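Local atomic coordinates of prephenate dehydratase:Amino acid-binding ACT (PDB entry 6VH5), a protein that probably catalyses the decarboxylating dehydration of prephenate to phenylpyruvate in phenylalanine biosynthesis, and binds phenylalanine at its ACT domain. Residues A[97-103]-A[193-199]; A[131-136]-A[185-189]; A[203-207]-A[290-295]. All coordinates share one frame; numbering follows the deposited sequence.

Interaction 1: A[97-103]-A[193-199]; sequences IVGEYFL and VTRFVVL
Tyr101 and Phe196 form a hydrogen-bonded pair midway along two neighbouring antiparallel strands, 97-103 and 193-199. The first is an outermost strand, within the chain, of a mixed sheet whose order, 2-1-3-5-4, fits one lobe of the type 2 periplasmic-binding-protein fold of prephenate dehydratases. Backbone bonds run from Leu103 and Thr194, which bond each other twice, to the Val98 end. There Val198 meets two successive residues, its O accepting from Val98 N at 2.8 Å and its N donating to Gly99 O at 2.7 Å.

Apolar contacts occupy both faces. Phe196 CE1 lies 4.0 Å from Leu103 CB, while helix 36-44 covers the Tyr101 and Phe196 side; Ile97 CG1 rests 3.8 Å from Leu199 CD2 on the reverse.

Polar and aromatic contacts combine around Arg195. With CG anti to the backbone N (chi1 170°) and the chain extended to NE, it runs beside Phe102, CG lying over the ring face 4.2 Å from the centroid. The guanidinium is turned 16° from that ring. NH1 makes further salt bridges to Glu76 and Asp264, whereas Glu100 OE2 holds Arg300. Thr194, predicted to be essential for activity, has OG1 hydrogen-bonded to Asn77 ND2. Side-on, two nitrogens of Arg195 grip a single oxygen: Glu100 OE1 is 2.7 Å from NH2 and 3.0 Å from NE, with the carboxylate plane 83° from the guanidinium.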
loop_
_atom_site.group_PDB
_atom_site.type_symbol
_atom_site.label_atom_id
_atom_site.label_comp_id
_atom_site.label_asym_id
_atom_site.label_seq_id
_atom_site.Cartn_x
_atom_site.Cartn_y
_atom_site.Cartn_z
ATOM N N ILE A 97 -5.155 -15.307 -10.348
ATOM C CA ILE A 97 -6.289 -14.959 -9.512
ATOM C C ILE A 97 -7.440 -15.880 -9.891
ATOM O O ILE A 97 -7.845 -15.932 -11.053
ATOM C CB ILE A 97 -6.662 -13.487 -9.704
ATOM C CG1 ILE A 97 -5.407 -12.633 -9.517
ATOM C CG2 ILE A 97 -7.757 -13.097 -8.723
ATOM C CD1 ILE A 97 -5.585 -11.189 -9.895
ATOM N N VAL A 98 -7.961 -16.618 -8.917
ATOM C CA VAL A 98 -9.059 -17.544 -9.139
ATOM C C VAL A 98 -10.277 -17.187 -8.299
ATOM O O VAL A 98 -11.207 -17.986 -8.187
ATOM C CB VAL A 98 -8.620 -18.998 -8.880
ATOM C CG1 VAL A 98 -7.590 -19.435 -9.926
ATOM C CG2 VAL A 98 -8.042 -19.116 -7.501
ATOM N N GLY A 99 -10.290 -15.990 -7.718
ATOM C CA GLY A 99 -11.389 -15.535 -6.903
ATOM C C GLY A 99 -11.094 -14.219 -6.213
ATOM O O GLY A 99 -9.940 -13.778 -6.141
ATOM N N GLU A 100 -12.143 -13.578 -5.709
ATOM C CA GLU A 100 -12.021 -12.359 -4.928
ATOM C C GLU A 100 -12.968 -12.461 -3.742
ATOM O O GLU A 100 -13.860 -13.312 -3.704
ATOM C CB GLU A 100 -12.315 -11.093 -5.778
ATOM C CG GLU A 100 -13.761 -10.924 -6.242
ATOM C CD GLU A 100 -14.038 -9.568 -6.935
ATOM O OE1 GLU A 100 -13.108 -8.733 -7.069
ATOM O OE2 GLU A 100 -15.204 -9.335 -7.338
ATOM N N TYR A 101 -12.747 -11.614 -2.745
ATOM C CA TYR A 101 -13.610 -11.638 -1.570
ATOM C C TYR A 101 -13.623 -10.258 -0.936
ATOM O O TYR A 101 -12.572 -9.619 -0.810
ATOM C CB TYR A 101 -13.170 -12.691 -0.543
ATOM C CG TYR A 101 -14.163 -12.842 0.594
ATOM C CD1 TYR A 101 -15.350 -13.549 0.417
ATOM C CD2 TYR A 101 -13.930 -12.254 1.835
ATOM C CE1 TYR A 101 -16.269 -13.677 1.447
ATOM C CE2 TYR A 101 -14.850 -12.370 2.872
ATOM C CZ TYR A 101 -16.009 -13.089 2.669
ATOM O OH TYR A 101 -16.917 -13.207 3.685
ATOM N N PHE A 102 -14.810 -9.810 -0.535
ATOM C CA PHE A 102 -14.997 -8.516 0.113
ATOM C C PHE A 102 -15.475 -8.744 1.538
ATOM O O PHE A 102 -16.564 -9.287 1.754
ATOM C CB PHE A 102 -15.999 -7.654 -0.663
ATOM C CG PHE A 102 -15.502 -7.230 -2.016
ATOM C CD1 PHE A 102 -15.558 -8.101 -3.095
ATOM C CD2 PHE A 102 -14.984 -5.958 -2.211
ATOM C CE1 PHE A 102 -15.097 -7.718 -4.338
ATOM C CE2 PHE A 102 -14.519 -5.565 -3.453
ATOM C CZ PHE A 102 -14.576 -6.445 -4.518
ATOM N N LEU A 103 -14.674 -8.311 2.504
ATOM C CA LEU A 103 -14.986 -8.529 3.915
ATOM C C LEU A 103 -15.193 -7.211 4.653
ATOM O O LEU A 103 -14.271 -6.379 4.705
ATOM C CB LEU A 103 -13.886 -9.357 4.583
ATOM C CG LEU A 103 -13.995 -9.505 6.097
ATOM C CD1 LEU A 103 -15.132 -10.437 6.439
ATOM C CD2 LEU A 103 -12.685 -10.088 6.617
ATOM N N VAL A 193 -13.907 -1.735 4.513
ATOM C CA VAL A 193 -13.959 -2.971 3.736
ATOM C C VAL A 193 -12.574 -3.305 3.197
ATOM O O VAL A 193 -11.825 -2.413 2.782
ATOM C CB VAL A 193 -14.973 -2.853 2.582
ATOM C CG1 VAL A 193 -15.173 -4.199 1.918
ATOM C CG2 VAL A 193 -16.290 -2.321 3.111
ATOM N N THR A 194 -12.230 -4.589 3.218
ATOM C CA THR A 194 -11.006 -5.093 2.609
ATOM C C THR A 194 -11.354 -5.998 1.432
ATOM O O THR A 194 -12.258 -6.838 1.531
ATOM C CB THR A 194 -10.132 -5.863 3.614
ATOM O OG1 THR A 194 -9.500 -4.944 4.509
ATOM C CG2 THR A 194 -9.037 -6.647 2.869
ATOM N N ARG A 195 -10.655 -5.812 0.319
ATOM C CA ARG A 195 -10.826 -6.665 -0.850
ATOM C C ARG A 195 -9.662 -7.639 -0.933
ATOM O O ARG A 195 -8.493 -7.227 -1.000
ATOM C CB ARG A 195 -10.926 -5.849 -2.132
ATOM C CG ARG A 195 -10.865 -6.714 -3.396
ATOM C CD ARG A 195 -11.071 -5.870 -4.670
ATOM N NE ARG A 195 -11.259 -6.741 -5.818
ATOM C CZ ARG A 195 -10.654 -6.601 -6.988
ATOM N NH1 ARG A 195 -9.821 -5.594 -7.203
ATOM N NH2 ARG A 195 -10.894 -7.475 -7.946
ATOM N N PHE A 196 -9.979 -8.923 -0.956
ATOM C CA PHE A 196 -8.963 -9.936 -1.165
ATOM C C PHE A 196 -9.048 -10.478 -2.587
ATOM O O PHE A 196 -10.093 -10.405 -3.240
ATOM C CB PHE A 196 -9.119 -11.095 -0.174
ATOM C CG PHE A 196 -9.064 -10.690 1.263
ATOM C CD1 PHE A 196 -10.196 -10.211 1.910
ATOM C CD2 PHE A 196 -7.888 -10.811 1.981
ATOM C CE1 PHE A 196 -10.152 -9.850 3.240
ATOM C CE2 PHE A 196 -7.833 -10.451 3.316
ATOM C CZ PHE A 196 -8.966 -9.969 3.946
ATOM N N VAL A 197 -7.928 -11.033 -3.051
ATOM C CA VAL A 197 -7.884 -11.876 -4.240
ATOM C C VAL A 197 -7.356 -13.239 -3.814
ATOM O O VAL A 197 -6.479 -13.332 -2.951
ATOM C CB VAL A 197 -7.010 -11.290 -5.367
ATOM C CG1 VAL A 197 -7.717 -10.106 -6.032
ATOM C CG2 VAL A 197 -5.655 -10.888 -4.814
ATOM N N VAL A 198 -7.914 -14.287 -4.402
ATOM C CA VAL A 198 -7.502 -15.659 -4.140
ATOM C C VAL A 198 -6.492 -16.061 -5.209
ATOM O O VAL A 198 -6.797 -16.005 -6.403
ATOM C CB VAL A 198 -8.720 -16.592 -4.144
ATOM C CG1 VAL A 198 -8.345 -17.985 -3.662
ATOM C CG2 VAL A 198 -9.834 -15.984 -3.295
ATOM N N LEU A 199 -5.304 -16.494 -4.787
ATOM C CA LEU A 199 -4.218 -16.792 -5.710
ATOM C C LEU A 199 -3.987 -18.293 -5.821
ATOM O O LEU A 199 -4.241 -19.052 -4.881
ATOM C CB LEU A 199 -2.915 -16.102 -5.293
ATOM C CG LEU A 199 -3.021 -14.579 -5.173
ATOM C CD1 LEU A 199 -1.648 -13.980 -4.965
ATOM C CD2 LEU A 199 -3.737 -13.933 -6.352
#

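Interaction 2: A[131-136]-A[185-189]; sequences GQCRNV and NVEDS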
loop_
_atom_site.group_PDB
_atom_site.type_symbol
_atom_site.label_atom_id
_atom_site.label_comp_id
_atom_site.label_asym_id
_atom_site.label_seq_id
_atom_site.Cartn_x
_atom_site.Cartn_y
_atom_site.Cartn_z
ATOM N N GLY A 131 -5.846 3.744 16.262
ATOM C CA GLY A 131 -6.192 4.974 15.576
ATOM C C GLY A 131 -7.567 4.966 14.940
ATOM O O GLY A 131 -8.056 6.028 14.541
ATOM N N GLN A 132 -8.160 3.793 14.752
ATOM C CA GLN A 132 -9.509 3.703 14.211
ATOM C C GLN A 132 -10.558 3.499 15.289
ATOM O O GLN A 132 -11.749 3.422 14.973
ATOM C CB GLN A 132 -9.590 2.577 13.174
ATOM C CG GLN A 132 -8.627 2.776 12.040
ATOM C CD GLN A 132 -8.692 1.680 10.974
ATOM O OE1 GLN A 132 -8.215 1.878 9.862
ATOM N NE2 GLN A 132 -9.278 0.529 11.313
ATOM N N CYS A 133 -10.147 3.420 16.551
ATOM C CA CYS A 133 -11.051 3.178 17.663
ATOM C C CYS A 133 -10.821 4.196 18.764
ATOM O O CYS A 133 -10.931 3.886 19.953
ATOM C CB CYS A 133 -10.865 1.762 18.204
ATOM S SG CYS A 133 -11.276 0.452 17.034
ATOM N N ARG A 134 -10.526 5.441 18.388
ATOM C CA ARG A 134 -10.179 6.438 19.395
ATOM C C ARG A 134 -11.360 6.764 20.298
ATOM O O ARG A 134 -11.168 6.974 21.504
ATOM C CB ARG A 134 -9.662 7.713 18.723
ATOM C CG ARG A 134 -8.199 7.645 18.292
ATOM C CD ARG A 134 -7.750 8.938 17.629
ATOM N NE ARG A 134 -8.393 9.133 16.334
ATOM C CZ ARG A 134 -7.848 8.792 15.169
ATOM N NH1 ARG A 134 -6.644 8.235 15.132
ATOM N NH2 ARG A 134 -8.509 8.997 14.034
ATOM N N ASN A 135 -12.584 6.732 19.755
ATOM C CA ASN A 135 -13.753 7.165 20.514
ATOM C C ASN A 135 -13.968 6.309 21.762
ATOM O O ASN A 135 -14.200 6.848 22.854
ATOM C CB ASN A 135 -14.998 7.151 19.630
ATOM C CG ASN A 135 -15.047 8.331 18.658
ATOM O OD1 ASN A 135 -14.359 9.346 18.838
ATOM N ND2 ASN A 135 -15.855 8.191 17.608
ATOM N N VAL A 136 -13.918 4.978 21.623
ATOM C CA VAL A 136 -14.148 4.105 22.779
ATOM C C VAL A 136 -12.984 4.129 23.755
ATOM O O VAL A 136 -13.164 3.787 24.930
ATOM C CB VAL A 136 -14.424 2.644 22.381
ATOM C CG1 VAL A 136 -15.700 2.556 21.553
ATOM C CG2 VAL A 136 -13.234 2.058 21.654
ATOM N N ASN A 185 -18.530 -4.060 17.562
ATOM C CA ASN A 185 -18.401 -3.101 16.455
ATOM C C ASN A 185 -18.089 -1.693 16.961
ATOM O O ASN A 185 -18.831 -0.739 16.723
ATOM C CB ASN A 185 -19.665 -3.101 15.588
ATOM C CG ASN A 185 -19.852 -4.400 14.840
ATOM O OD1 ASN A 185 -18.917 -5.200 14.714
ATOM N ND2 ASN A 185 -21.069 -4.633 14.356
ATOM N N VAL A 186 -16.976 -1.583 17.694
ATOM C CA VAL A 186 -16.685 -0.358 18.430
ATOM C C VAL A 186 -15.876 0.650 17.624
ATOM O O VAL A 186 -15.533 1.716 18.158
ATOM C CB VAL A 186 -15.924 -0.692 19.728
ATOM C CG1 VAL A 186 -16.688 -1.725 20.536
ATOM C CG2 VAL A 186 -14.520 -1.165 19.405
ATOM N N GLU A 187 -15.586 0.367 16.355
ATOM C CA GLU A 187 -14.762 1.255 15.546
ATOM C C GLU A 187 -15.465 2.587 15.280
ATOM O O GLU A 187 -16.699 2.686 15.265
ATOM C CB GLU A 187 -14.385 0.584 14.214
ATOM C CG GLU A 187 -15.555 0.324 13.276
ATOM C CD GLU A 187 -16.275 -0.992 13.555
ATOM O OE1 GLU A 187 -17.242 -1.307 12.819
ATOM O OE2 GLU A 187 -15.871 -1.710 14.500
ATOM N N ASP A 188 -14.648 3.625 15.093
ATOM C CA ASP A 188 -15.119 4.982 14.855
ATOM C C ASP A 188 -15.942 5.080 13.577
ATOM O O ASP A 188 -17.149 5.339 13.624
ATOM C CB ASP A 188 -13.926 5.943 14.787
ATOM C CG ASP A 188 -13.208 6.086 16.126
ATOM O OD1 ASP A 188 -12.040 6.534 16.140
ATOM O OD2 ASP A 188 -13.792 5.704 17.164
ATOM N N SER A 189 -15.305 4.838 12.436
ATOM C CA SER A 189 -15.961 4.990 11.147
ATOM C C SER A 189 -16.533 3.655 10.705
ATOM O O SER A 189 -15.985 2.590 10.999
ATOM C CB SER A 189 -14.990 5.512 10.084
ATOM O OG SER A 189 -13.678 5.665 10.600
#
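Asp188 reaches across to the start of helix 134-139, where its carboxylate takes the first two backbone N-H groups. OD1 accepts from Arg134 N at 2.9 Å and OD2 from Asn135 N at 3.0 Å, both on the syn side and somewhat out of the carboxylate plane; the Arg134 bond is the more bent. The Asp188 backbone joins in: its N donates to Gln132 O, 2.9 Å away, just ahead of Cys133 at the N-cap position. Three bonds thus tie the loop that follows strand 180-183 to this helix start.

The tightly packed part is apolar, on the side of Val136, Val186 and Cys133. Val136 CG1 sits 3.7 Å from Val186 CB, the two side chains crossing at about a right angle, and Cys133 SG comes 3.9 Å from Glu187 CA. Leu168 of strand 165-169 touches both Cys133 and Val186, so this side merges with the core of the second lobe. Glu187 leads its carboxylate away to His106 and the Phe107 N.

Asn135 also lies close against the carboxylate, its CB 3.1 Å from Asp188 OD2, while its OD1 bonds Arg138. The looser, solvent side is that of exposed Arg134, whose guanidinium position is doubtful. A carboxylate held by two N-H groups at a helix N terminus would be expected to favour its anionic form.

Interaction 3: A[203-207]-A[290-295]; sequences KQWAA and ILGVYK
Trp205 lays its indole over Val293, whose CG2 stands 3.4 Å from the centroid of the five-membered ring and only 8° off the ring normal, a CH-pi contact. CB of Val293 shares the load, approaching Trp205 CG at 3.6 Å. Val293 turns CG2 anti to its carbonyl carbon, with CG1 anti to the backbone N (chi1 179°), and this brings the CG2 methyl under the centre of the indole. The opposite face is met nearer its rim by the extended chain of Lys203, through CE. Farther along the ring, Trp205 CZ2 reaches Ile290 CG2 at 3.9 Å, the two side chains crossing at about a right angle. A water lies in the indole plane, accepting from Trp205 NE1 at 3.2 Å and donating to Ile290 O at 3.0 Å, so that the polar edge of the ring is also fastened to strand 290-295.

That strand is an outermost strand, within the chain, of the four-stranded antiparallel sheet of the ACT domain, and 203-207 belongs to the connection leading into this domain from strand 193-200. A classic beta bulge places Leu291 and Gly292 together opposite Thr218. This extra residue lets Ile290 and Val293, three positions apart, both face the connecting segment. Pro269 touches Trp205, Ile290 and Val293, adding an apolar neighbour beside the ring.

Past the indole, contact passes to the backbone. Ala206 N donates to Val293 O at 3.0 Å, and Trp205 CA also approaches that oxygen. Ala206 O bonds His268 NE2. The methyl of Ala206 rests 4.1 Å from Tyr294 CA, while the Tyr294 ring departs from the other side of the strand, where its OH bonds Thr218 OG1.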
loop_
_atom_site.group_PDB
_atom_site.type_symbol
_atom_site.label_atom_id
_atom_site.label_comp_id
_atom_site.label_asym_id
_atom_site.label_seq_id
_atom_site.Cartn_x
_atom_site.Cartn_y
_atom_site.Cartn_z
ATOM N N LYS A 203 -3.271 -22.248 -13.469
ATOM C CA LYS A 203 -4.222 -21.382 -14.133
ATOM C C LYS A 203 -5.571 -22.072 -14.263
ATOM O O LYS A 203 -5.653 -23.272 -14.542
ATOM C CB LYS A 203 -3.680 -21.001 -15.515
ATOM C CG LYS A 203 -4.710 -20.567 -16.569
ATOM C CD LYS A 203 -4.035 -20.488 -17.953
ATOM C CE LYS A 203 -4.937 -19.850 -19.011
ATOM N NZ LYS A 203 -4.168 -19.364 -20.190
ATOM N N GLN A 204 -6.628 -21.318 -13.982
ATOM C CA GLN A 204 -7.990 -21.819 -14.113
ATOM C C GLN A 204 -8.866 -20.617 -14.397
ATOM O O GLN A 204 -8.898 -19.677 -13.600
ATOM C CB GLN A 204 -8.461 -22.537 -12.841
ATOM C CG GLN A 204 -9.972 -22.789 -12.782
ATOM C CD GLN A 204 -10.734 -21.740 -11.960
ATOM O OE1 GLN A 204 -10.216 -21.207 -10.976
ATOM N NE2 GLN A 204 -11.966 -21.450 -12.362
ATOM N N TRP A 205 -9.573 -20.654 -15.514
ATOM C CA TRP A 205 -10.485 -19.594 -15.888
ATOM C C TRP A 205 -11.911 -20.012 -15.563
ATOM O O TRP A 205 -12.301 -21.155 -15.814
ATOM C CB TRP A 205 -10.338 -19.279 -17.375
ATOM C CG TRP A 205 -9.100 -18.485 -17.704
ATOM C CD1 TRP A 205 -8.085 -18.151 -16.849
ATOM C CD2 TRP A 205 -8.782 -17.877 -18.966
ATOM N NE1 TRP A 205 -7.147 -17.387 -17.508
ATOM C CE2 TRP A 205 -7.549 -17.206 -18.807
ATOM C CE3 TRP A 205 -9.419 -17.833 -20.213
ATOM C CZ2 TRP A 205 -6.946 -16.501 -19.845
ATOM C CZ3 TRP A 205 -8.816 -17.134 -21.250
ATOM C CH2 TRP A 205 -7.590 -16.478 -21.058
ATOM N N ALA A 206 -12.702 -19.065 -15.062
ATOM C CA ALA A 206 -14.125 -19.308 -14.907
ATOM C C ALA A 206 -14.752 -19.461 -16.283
ATOM O O ALA A 206 -14.254 -18.924 -17.276
ATOM C CB ALA A 206 -14.788 -18.167 -14.136
ATOM N N ALA A 207 -15.829 -20.240 -16.346
ATOM C CA ALA A 207 -16.495 -20.453 -17.623
ATOM C C ALA A 207 -17.166 -19.167 -18.099
ATOM O O ALA A 207 -17.600 -18.335 -17.298
ATOM C CB ALA A 207 -17.527 -21.572 -17.518
ATOM N N ILE A 290 -2.709 -11.640 -19.192
ATOM C CA ILE A 290 -3.909 -11.862 -18.392
ATOM C C ILE A 290 -3.517 -12.595 -17.113
ATOM O O ILE A 290 -2.980 -13.707 -17.163
ATOM C CB ILE A 290 -4.965 -12.646 -19.181
ATOM C CG1 ILE A 290 -5.528 -11.784 -20.316
ATOM C CG2 ILE A 290 -6.067 -13.109 -18.243
ATOM C CD1 ILE A 290 -6.622 -12.450 -21.102
ATOM N N LEU A 291 -3.784 -11.974 -15.963
ATOM C CA LEU A 291 -3.405 -12.555 -14.683
ATOM C C LEU A 291 -4.516 -13.367 -14.033
ATOM O O LEU A 291 -4.233 -14.144 -13.105
ATOM C CB LEU A 291 -2.942 -11.456 -13.729
ATOM C CG LEU A 291 -1.689 -10.713 -14.186
ATOM C CD1 LEU A 291 -1.313 -9.632 -13.176
ATOM C CD2 LEU A 291 -0.551 -11.721 -14.357
ATOM N N GLY A 292 -5.747 -13.261 -14.528
ATOM C CA GLY A 292 -6.820 -14.073 -13.991
ATOM C C GLY A 292 -8.186 -13.805 -14.583
ATOM O O GLY A 292 -8.472 -12.699 -15.068
ATOM N N VAL A 293 -9.036 -14.833 -14.558
ATOM C CA VAL A 293 -10.410 -14.767 -15.062
ATOM C C VAL A 293 -11.277 -15.490 -14.040
ATOM O O VAL A 293 -11.212 -16.723 -13.932
ATOM C CB VAL A 293 -10.565 -15.418 -16.441
ATOM C CG1 VAL A 293 -12.013 -15.326 -16.892
ATOM C CG2 VAL A 293 -9.609 -14.794 -17.444
ATOM N N TYR A 294 -12.062 -14.734 -13.267
ATOM C CA TYR A 294 -12.660 -15.283 -12.058
ATOM C C TYR A 294 -14.047 -14.699 -11.806
ATOM O O TYR A 294 -14.395 -13.615 -12.291
ATOM C CB TYR A 294 -11.741 -15.047 -10.851
ATOM C CG TYR A 294 -11.216 -13.628 -10.683
ATOM C CD1 TYR A 294 -11.741 -12.783 -9.710
ATOM C CD2 TYR A 294 -10.175 -13.146 -11.465
ATOM C CE1 TYR A 294 -11.254 -11.499 -9.530
ATOM C CE2 TYR A 294 -9.689 -11.850 -11.302
ATOM C CZ TYR A 294 -10.229 -11.035 -10.329
ATOM O OH TYR A 294 -9.745 -9.754 -10.149
ATOM N N LYS A 295 -14.826 -15.427 -11.002
ATOM C CA LYS A 295 -16.158 -14.976 -10.627
ATOM C C LYS A 295 -16.071 -13.697 -9.807
ATOM O O LYS A 295 -15.176 -13.536 -8.973
ATOM C CB LYS A 295 -16.889 -16.048 -9.815
ATOM C CG LYS A 295 -17.189 -17.329 -10.568
ATOM C CD LYS A 295 -17.837 -18.358 -9.646
ATOM C CE LYS A 295 -18.142 -19.659 -10.375
ATOM N NZ LYS A 295 -18.796 -20.661 -9.482
HETATM O O HOH W 1 -4.525 -16.073 -16.213
#

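Interactions 1 and 3 adjoin, their centres 13 Å apart, and their mutual touches lie where the dehydratase part meets the ACT domain; interaction 1 itself is internal to the former. Ile97 N lies 3.1 Å from Leu291 O, probably a hydrogen bond, and Ile97 CG2 packs 3.5 Å from Tyr294 CE2. The chain leaving strand 193-199 supplies 203-207 directly afterwards. Interaction 2 belongs to the second lobe, with centres 25 Å from interaction 1 and 38 Å from interaction 3. Even so, its Gln132 side chain comes within about 9 Å of that of Thr194, the predicted essential residue held by interaction 1. Bound phenylalanine lies about 10 Å from the Arg195 side chain and about 12 Å from that of Tyr294.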